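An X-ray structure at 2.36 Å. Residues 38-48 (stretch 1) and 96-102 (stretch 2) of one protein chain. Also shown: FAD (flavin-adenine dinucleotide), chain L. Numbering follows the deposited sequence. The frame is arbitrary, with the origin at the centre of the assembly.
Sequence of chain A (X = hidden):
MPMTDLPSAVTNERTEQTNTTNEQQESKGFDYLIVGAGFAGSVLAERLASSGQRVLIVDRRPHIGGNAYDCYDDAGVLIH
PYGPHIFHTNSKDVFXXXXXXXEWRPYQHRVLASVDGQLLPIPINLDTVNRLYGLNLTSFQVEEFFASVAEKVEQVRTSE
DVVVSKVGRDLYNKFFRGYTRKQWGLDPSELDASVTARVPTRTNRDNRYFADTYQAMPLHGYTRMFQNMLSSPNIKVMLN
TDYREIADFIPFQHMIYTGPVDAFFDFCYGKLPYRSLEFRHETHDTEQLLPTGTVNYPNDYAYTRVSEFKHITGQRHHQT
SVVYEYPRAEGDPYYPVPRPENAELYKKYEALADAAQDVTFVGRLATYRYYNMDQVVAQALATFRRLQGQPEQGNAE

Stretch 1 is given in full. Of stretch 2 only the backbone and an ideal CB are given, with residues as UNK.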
ATOM      1  N   GLY A  38       6.262   9.774   8.742  1.00 21.78           N
ATOM      2  CA  GLY A  38       7.497   9.019   8.848  1.00 20.95           C
ATOM      3  C   GLY A  38       7.633   8.459  10.249  1.00 23.45           C
ATOM      4  O   GLY A  38       6.647   8.385  10.986  1.00 27.07           O
ATOM      5  N   PHE A  39       8.839   8.067  10.636  1.00 18.63           N
ATOM      6  CA  PHE A  39       9.024   7.563  11.982  1.00 24.87           C
ATOM      7  C   PHE A  39       8.600   8.577  13.032  1.00 22.92           C
ATOM      8  O   PHE A  39       7.965   8.214  14.015  1.00 25.71           O
ATOM      9  CB  PHE A  39      10.471   7.124  12.217  1.00 27.11           C
ATOM     10  CG  PHE A  39      10.742   5.730  11.769  1.00 26.32           C
ATOM     11  CD1 PHE A  39      11.315   5.492  10.534  1.00 21.92           C
ATOM     12  CD2 PHE A  39      10.389   4.653  12.571  1.00 24.92           C
ATOM     13  CE1 PHE A  39      11.555   4.203  10.106  1.00 23.38           C
ATOM     14  CE2 PHE A  39      10.621   3.359  12.150  1.00 25.13           C
ATOM     15  CZ  PHE A  39      11.203   3.133  10.911  1.00 24.20           C
ATOM     16  N   ALA A  40       8.944   9.845  12.822  1.00 23.22           N
ATOM     17  CA  ALA A  40       8.659  10.875  13.822  1.00 24.53           C
ATOM     18  C   ALA A  40       7.167  10.995  14.097  1.00 23.51           C
ATOM     19  O   ALA A  40       6.719  10.876  15.242  1.00 24.12           O
ATOM     20  CB  ALA A  40       9.232  12.222  13.385  1.00 24.07           C
ATOM     21  N   GLY A  41       6.392  11.242  13.048  1.00 19.64           N
ATOM     22  CA  GLY A  41       4.958  11.391  13.218  1.00 22.06           C
ATOM     23  C   GLY A  41       4.244  10.135  13.700  1.00 20.66           C
ATOM     24  O   GLY A  41       3.371  10.200  14.570  1.00 23.19           O
ATOM     25  N   SER A  42       4.611   8.990  13.130  1.00 20.74           N
ATOM     26  CA  SER A  42       3.897   7.742  13.378  1.00 23.03           C
ATOM     27  C   SER A  42       4.108   7.220  14.790  1.00 19.60           C
ATOM     28  O   SER A  42       3.202   6.658  15.378  1.00 19.25           O
ATOM     29  CB  SER A  42       4.315   6.675  12.367  1.00 22.04           C
ATOM     30  OG  SER A  42       4.010   7.096  11.059  1.00 23.46           O
ATOM     31  N   VAL A  43       5.313   7.383  15.327  1.00 24.03           N
ATOM     32  CA  VAL A  43       5.580   6.938  16.687  1.00 22.55           C
ATOM     33  C   VAL A  43       4.769   7.790  17.653  1.00 22.82           C
ATOM     34  O   VAL A  43       4.170   7.273  18.589  1.00 20.71           O
ATOM     35  CB  VAL A  43       7.072   7.026  17.047  1.00 23.08           C
ATOM     36  CG1 VAL A  43       7.264   6.835  18.560  1.00 25.56           C
ATOM     37  CG2 VAL A  43       7.865   5.982  16.286  1.00 22.07           C
ATOM     38  N   LEU A  44       4.740   9.099  17.422  1.00 19.66           N
ATOM     39  CA  LEU A  44       3.940   9.981  18.272  1.00 25.50           C
ATOM     40  C   LEU A  44       2.427   9.768  18.068  1.00 26.09           C
ATOM     41  O   LEU A  44       1.641   9.848  19.013  1.00 22.81           O
ATOM     42  CB  LEU A  44       4.351  11.441  18.087  1.00 22.60           C
ATOM     43  CG  LEU A  44       5.586  11.823  18.914  1.00 27.52           C
ATOM     44  CD1 LEU A  44       6.355  12.986  18.300  1.00 24.20           C
ATOM     45  CD2 LEU A  44       5.177  12.138  20.367  1.00 29.00           C
ATOM     46  N   ALA A  45       2.027   9.453  16.844  1.00 20.12           N
ATOM     47  CA  ALA A  45       0.624   9.135  16.602  1.00 27.83           C
ATOM     48  C   ALA A  45       0.232   7.882  17.379  1.00 25.19           C
ATOM     49  O   ALA A  45      -0.836   7.824  17.986  1.00 28.76           O
ATOM     50  CB  ALA A  45       0.355   8.961  15.120  1.00 22.01           C
ATOM     51  N   GLU A  46       1.103   6.880  17.371  1.00 24.07           N
ATOM     52  CA  GLU A  46       0.806   5.624  18.063  1.00 27.55           C
ATOM     53  C   GLU A  46       0.745   5.802  19.583  1.00 27.10           C
ATOM     54  O   GLU A  46      -0.194   5.332  20.231  1.00 23.88           O
ATOM     55  CB  GLU A  46       1.827   4.537  17.687  1.00 24.96           C
ATOM     56  CG  GLU A  46       1.518   3.158  18.268  1.00 23.92           C
ATOM     57  CD  GLU A  46       2.052   2.979  19.682  1.00 29.07           C
ATOM     58  OE1 GLU A  46       3.156   3.487  19.982  1.00 27.02           O
ATOM     59  OE2 GLU A  46       1.373   2.324  20.496  1.00 28.55           O
ATOM     60  N   ARG A  47       1.756   6.470  20.141  1.00 25.61           N
ATOM     61  CA  ARG A  47       1.816   6.725  21.578  1.00 27.90           C
ATOM     62  C   ARG A  47       0.632   7.564  22.057  1.00 27.32           C
ATOM     63  O   ARG A  47      -0.038   7.194  23.007  1.00 26.24           O
ATOM     64  CB  ARG A  47       3.129   7.410  21.959  1.00 24.17           C
ATOM     65  CG  ARG A  47       4.368   6.533  21.775  1.00 28.96           C
ATOM     66  CD  ARG A  47       4.464   5.447  22.855  1.00 26.79           C
ATOM     67  NE  ARG A  47       3.490   4.384  22.634  1.00 26.61           N
ATOM     68  CZ  ARG A  47       2.962   3.637  23.596  1.00 27.38           C
ATOM     69  NH1 ARG A  47       2.076   2.693  23.297  1.00 22.38           N
ATOM     70  NH2 ARG A  47       3.313   3.845  24.857  1.00 29.80           N
ATOM     71  N   LEU A  48       0.382   8.693  21.402  1.00 30.38           N
ATOM     72  CA  LEU A  48      -0.716   9.562  21.810  1.00 30.16           C
ATOM     73  C   LEU A  48      -2.059   8.813  21.694  1.00 31.88           C
ATOM     74  O   LEU A  48      -2.927   8.927  22.564  1.00 28.20           O
ATOM     75  CB  LEU A  48      -0.738  10.856  20.985  1.00 27.68           C
ATOM     76  CG  LEU A  48       0.039  12.146  21.328  1.00 31.87           C
ATOM     77  CD1 LEU A  48       0.250  12.364  22.827  1.00 27.02           C
ATOM     78  CD2 LEU A  48       1.344  12.304  20.555  1.00 32.34           C
ATOM     79  N   UNK A  96      12.807  -3.013  21.101  1.00 25.88           N
ATOM     80  CA  UNK A  96      11.614  -3.666  21.632  1.00 29.22           C
ATOM     81  C   UNK A  96      10.314  -2.934  21.256  1.00 28.68           C
ATOM     82  O   UNK A  96       9.311  -3.562  20.925  1.00 30.10           O
ATOM     83  CB  UNK A  96      11.724  -3.770  23.155  1.00 29.22           C
ATOM     84  N   UNK A  97      10.340  -1.609  21.276  1.00 26.08           N
ATOM     85  CA  UNK A  97       9.177  -0.835  20.876  1.00 26.16           C
ATOM     86  C   UNK A  97       8.719  -1.221  19.466  1.00 26.60           C
ATOM     87  O   UNK A  97       7.567  -1.598  19.250  1.00 23.95           O
ATOM     88  CB  UNK A  97       9.490   0.661  20.943  1.00 26.16           C
ATOM     89  N   UNK A  98       9.641  -1.155  18.517  1.00 26.19           N
ATOM     90  CA  UNK A  98       9.360  -1.527  17.138  1.00 25.15           C
ATOM     91  C   UNK A  98       8.904  -2.983  16.996  1.00 26.63           C
ATOM     92  O   UNK A  98       8.148  -3.314  16.084  1.00 29.29           O
ATOM     93  CB  UNK A  98      10.604  -1.291  16.279  1.00 25.15           C
ATOM     94  N   UNK A  99       9.370  -3.844  17.896  1.00 26.17           N
ATOM     95  CA  UNK A  99       9.027  -5.261  17.860  1.00 28.86           C
ATOM     96  C   UNK A  99       7.547  -5.478  18.127  1.00 32.18           C
ATOM     97  O   UNK A  99       7.003  -6.540  17.808  1.00 27.00           O
ATOM     98  CB  UNK A  99       9.862  -6.038  18.880  1.00 28.86           C
ATOM     99  N   UNK A 100       6.899  -4.475  18.719  1.00 24.96           N
ATOM    100  CA  UNK A 100       5.451  -4.526  18.900  1.00 27.58           C
ATOM    101  C   UNK A 100       4.722  -4.518  17.547  1.00 26.86           C
ATOM    102  O   UNK A 100       3.578  -4.944  17.460  1.00 24.70           O
ATOM    103  CB  UNK A 100       4.986  -3.348  19.758  1.00 27.58           C
ATOM    104  N   UNK A 101       5.391  -4.049  16.493  1.00 23.95           N
ATOM    105  CA  UNK A 101       4.724  -3.800  15.213  1.00 24.45           C
ATOM    106  C   UNK A 101       5.246  -4.616  14.024  1.00 27.54           C
ATOM    107  O   UNK A 101       4.766  -4.465  12.902  1.00 24.88           O
ATOM    108  CB  UNK A 101       4.849  -2.313  14.875  1.00 24.45           C
ATOM    109  N   UNK A 102       6.208  -5.496  14.270  1.00 27.30           N
ATOM    110  CA  UNK A 102       6.761  -6.295  13.195  1.00 24.20           C
ATOM    111  C   UNK A 102       7.633  -7.409  13.753  1.00 26.21           C
ATOM    112  O   UNK A 102       8.176  -7.296  14.840  1.00 28.43           O
ATOM    113  CB  UNK A 102       7.564  -5.418  12.233  1.00 24.20           C
TER
HETATM  114  PA  FAD L 450      10.658  11.738   7.201  1.00 29.25           P
HETATM  115  O1A FAD L 450      10.726  10.394   6.769  1.00 29.34           O
HETATM  116  O2A FAD L 450      11.316  12.559   6.270  1.00 34.04           O
HETATM  117  O5B FAD L 450       9.154  12.097   7.267  1.00 32.32           O
HETATM  118  C5B FAD L 450       8.654  13.373   7.403  1.00 23.01           C
HETATM  119  C4B FAD L 450       7.375  13.426   6.633  1.00 28.61           C
HETATM  120  O4B FAD L 450       6.810  14.683   6.739  1.00 28.89           O
HETATM  121  C3B FAD L 450       7.669  13.223   5.166  1.00 29.11           C
HETATM  122  O3B FAD L 450       7.089  12.069   4.655  1.00 28.51           O
HETATM  123  C2B FAD L 450       7.089  14.427   4.503  1.00 31.51           C
HETATM  124  O2B FAD L 450       6.417  14.047   3.364  1.00 32.88           O
HETATM  125  C1B FAD L 450       6.177  14.986   5.554  1.00 27.65           C
HETATM  126  N9A FAD L 450       5.941  16.413   5.355  1.00 33.02           N
HETATM  127  C8A FAD L 450       6.833  17.405   5.254  1.00 35.17           C
HETATM  128  N7A FAD L 450       6.214  18.543   5.067  1.00 33.20           N
HETATM  129  C5A FAD L 450       4.912  18.310   5.042  1.00 36.02           C
HETATM  130  C6A FAD L 450       3.804  19.110   4.877  1.00 32.29           C
HETATM  131  N6A FAD L 450       3.914  20.394   4.867  1.00 35.26           N
HETATM  132  N1A FAD L 450       2.566  18.576   4.895  1.00 36.68           N
HETATM  133  C2A FAD L 450       2.410  17.246   5.059  1.00 31.95           C
HETATM  134  N3A FAD L 450       3.496  16.462   5.220  1.00 28.63           N
HETATM  135  C4A FAD L 450       4.726  16.971   5.203  1.00 33.59           C
HETATM  136  N1  FAD L 450      18.354   5.493   8.516  1.00 28.21           N
HETATM  137  C2  FAD L 450      18.796   4.361   9.074  1.00 27.59           C
HETATM  138  O2  FAD L 450      18.665   4.150  10.242  1.00 26.62           O
HETATM  139  N3  FAD L 450      19.387   3.456   8.287  1.00 31.22           N
HETATM  140  C4  FAD L 450      19.527   3.685   6.959  1.00 32.08           C
HETATM  141  O4  FAD L 450      20.048   2.892   6.250  1.00 28.01           O
HETATM  142  C4X FAD L 450      19.087   4.839   6.424  1.00 28.82           C
HETATM  143  N5  FAD L 450      19.249   5.060   5.104  1.00 30.04           N
HETATM  144  C5X FAD L 450      18.804   6.214   4.567  1.00 32.63           C
HETATM  145  C6  FAD L 450      18.961   6.426   3.219  1.00 29.98           C
HETATM  146  C7  FAD L 450      18.512   7.590   2.662  1.00 30.78           C
HETATM  147  C7M FAD L 450      18.680   7.835   1.219  1.00 25.16           C
HETATM  148  C8  FAD L 450      17.899   8.530   3.438  1.00 29.00           C
HETATM  149  C8M FAD L 450      17.439   9.779   2.786  1.00 28.45           C
HETATM  150  C9  FAD L 450      17.735   8.312   4.790  1.00 29.23           C
HETATM  151  C9A FAD L 450      18.192   7.154   5.369  1.00 28.48           C
HETATM  152  N10 FAD L 450      18.032   6.915   6.702  1.00 30.45           N
HETATM  153  C10 FAD L 450      18.492   5.755   7.214  1.00 27.35           C
HETATM  154  C1' FAD L 450      17.486   7.945   7.622  1.00 31.02           C
HETATM  155  C2' FAD L 450      15.983   7.890   7.766  1.00 31.73           C
HETATM  156  O2' FAD L 450      15.467   8.146   6.509  1.00 37.30           O
HETATM  157  C3' FAD L 450      15.431   8.936   8.728  1.00 40.22           C
HETATM  158  O3' FAD L 450      15.820   8.787  10.021  1.00 51.24           O
HETATM  159  C4' FAD L 450      13.972   8.742   8.927  1.00 35.77           C
HETATM  160  O4' FAD L 450      13.525   8.174   7.734  1.00 27.59           O
HETATM  161  C5' FAD L 450      13.364  10.079   9.228  1.00 36.74           C
HETATM  162  O5' FAD L 450      12.136  10.043   9.855  1.00 32.02           O
HETATM  163  P   FAD L 450      11.317  11.356   9.964  1.00 27.55           P
HETATM  164  O1P FAD L 450      10.014  11.053  10.407  1.00 26.34           O
HETATM  165  O2P FAD L 450      11.965  12.165  10.925  1.00 27.04           O
HETATM  166  O3P FAD L 450      11.335  12.058   8.571  1.00 28.59           O

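Stretch 1 is a helix from Phe39 onward, and the side it offers to stretch 2 carries Phe39, Val43, Glu46 and Arg47. The carboxylate of Glu46 is already engaged by its neighbour: Arg47 NE donates to Glu46 OE1 at 2.8 Å and Arg47 NH1 to Glu46 OE2 at 2.9 Å. The ideal CB atoms of stretch 2 have nothing of stretch 1 within 5.5 Å, so any contact requires a side chain of some length.

Position 96 is helical and its CB is out of reach of stretch 1. Many residues would fit, polar ones included; it is Glu96, whose OE2 is hydrogen-bonded elsewhere in the structure.

At position 97, phi/psi of -55/-54 is helical and CA-to-CB points toward stretch 1. Val43 CG1 and Glu46 OE1 both lie 7.0 Å from the CB at 97. A long apolar residue could cover the valine, while a long donor could also reach the carboxylate, so Tyr, Lys, Arg, Gln or Met are reasonable. The residue is Tyr97. With chi1 at 170° (t), its ring places CE2 3.9 Å from Val43 CG2, and its hydroxyl OH donates to Glu46 OE1 at 2.7 Å. Arg47 NE lies near the ring plane at its edge, 4.0 Å from Tyr97 CE1.

At position 98 the CA lies 9.3 Å from Val43 CA, and CA-to-CB points sideways. The visible neighbours are the apolar Phe39 ring and Val43, which favour Leu, Met, Ile or Phe. Leu98 is found; its end comes nearer than its CB direction suggests, and CD2 makes a loose apolar contact of 4.4 Å with Phe39 CE2.

Position 99 is out of reach, and small or polar residues serve; Ser99 bonds through OG to a residue just outside the stretch.

Position 100 points toward stretch 1, but the carboxylate is distant, so a long cation, Arg or Lys, is the most telling choice, with Gln possible. Arg100 is extended at chi2 (180°, t) but turns at chi3 (47°, p), and its NH1 donates to Glu46 OE2 at 3.1 Å (151°), forming a salt bridge. The price is crowding of like charges: Arg100 NH1 is 3.2 Å from Arg47 NH1, two donors that cannot bond to each other.

Position 101, at phi/psi -119/2, also points toward stretch 1; its CA lies 10.6 Å from Glu46 CA. Phe, Tyr, Met or Arg would suit. Phe101 brings CZ to 3.6 Å from Glu46 CD, a packing contact.

Position 102, extended at -169/154, is out of reach and permissive; Thr102 bonds through OG1 to a residue just outside the stretch.

Stretch 2, residues 96-102: EYLSRFT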
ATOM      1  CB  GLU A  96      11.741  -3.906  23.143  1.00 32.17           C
ATOM      2  CG  GLU A  96      12.867  -4.911  23.455  1.00 36.07           C
ATOM      3  CD  GLU A  96      12.875  -5.418  24.883  1.00 38.81           C
ATOM      4  OE1 GLU A  96      12.465  -4.671  25.798  1.00 42.89           O
ATOM      5  OE2 GLU A  96      13.306  -6.571  25.086  1.00 41.75           O
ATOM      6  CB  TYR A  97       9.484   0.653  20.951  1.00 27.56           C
ATOM      7  CG  TYR A  97       8.411   1.489  20.330  1.00 29.39           C
ATOM      8  CD1 TYR A  97       7.237   1.758  21.016  1.00 25.68           C
ATOM      9  CD2 TYR A  97       8.558   1.992  19.046  1.00 25.17           C
ATOM     10  CE1 TYR A  97       6.242   2.504  20.445  1.00 25.96           C
ATOM     11  CE2 TYR A  97       7.572   2.740  18.469  1.00 27.47           C
ATOM     12  CZ  TYR A  97       6.409   2.997  19.172  1.00 25.64           C
ATOM     13  OH  TYR A  97       5.408   3.749  18.593  1.00 23.50           O
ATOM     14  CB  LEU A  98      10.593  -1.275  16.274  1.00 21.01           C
ATOM     15  CG  LEU A  98      10.586  -0.049  15.366  1.00 28.33           C
ATOM     16  CD1 LEU A  98       9.577   1.002  15.804  1.00 22.12           C
ATOM     17  CD2 LEU A  98      11.985   0.531  15.246  1.00 20.71           C
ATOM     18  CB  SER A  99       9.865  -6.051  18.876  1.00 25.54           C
ATOM     19  OG  SER A  99      11.191  -6.236  18.395  1.00 27.90           O
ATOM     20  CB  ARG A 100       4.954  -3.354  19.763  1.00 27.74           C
ATOM     21  CG  ARG A 100       5.682  -3.156  21.110  1.00 30.12           C
ATOM     22  CD  ARG A 100       5.086  -1.953  21.855  1.00 31.29           C
ATOM     23  NE  ARG A 100       3.623  -2.028  21.849  1.00 42.28           N
ATOM     24  CZ  ARG A 100       2.801  -0.983  21.766  1.00 39.22           C
ATOM     25  NH1 ARG A 100       3.278   0.250  21.681  1.00 37.43           N
ATOM     26  NH2 ARG A 100       1.489  -1.173  21.758  1.00 39.36           N
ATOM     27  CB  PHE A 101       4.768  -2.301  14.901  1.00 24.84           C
ATOM     28  CG  PHE A 101       4.350  -1.443  16.065  1.00 26.09           C
ATOM     29  CD1 PHE A 101       5.297  -0.804  16.850  1.00 21.91           C
ATOM     30  CD2 PHE A 101       3.008  -1.319  16.400  1.00 21.79           C
ATOM     31  CE1 PHE A 101       4.914  -0.038  17.940  1.00 25.21           C
ATOM     32  CE2 PHE A 101       2.613  -0.551  17.488  1.00 27.77           C
ATOM     33  CZ  PHE A 101       3.564   0.095  18.259  1.00 25.82           C
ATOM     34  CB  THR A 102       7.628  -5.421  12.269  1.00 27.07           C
ATOM     35  OG1 THR A 102       8.020  -6.177  11.121  1.00 28.93           O
ATOM     36  CG2 THR A 102       8.878  -4.937  13.007  1.00 25.04           C
TER
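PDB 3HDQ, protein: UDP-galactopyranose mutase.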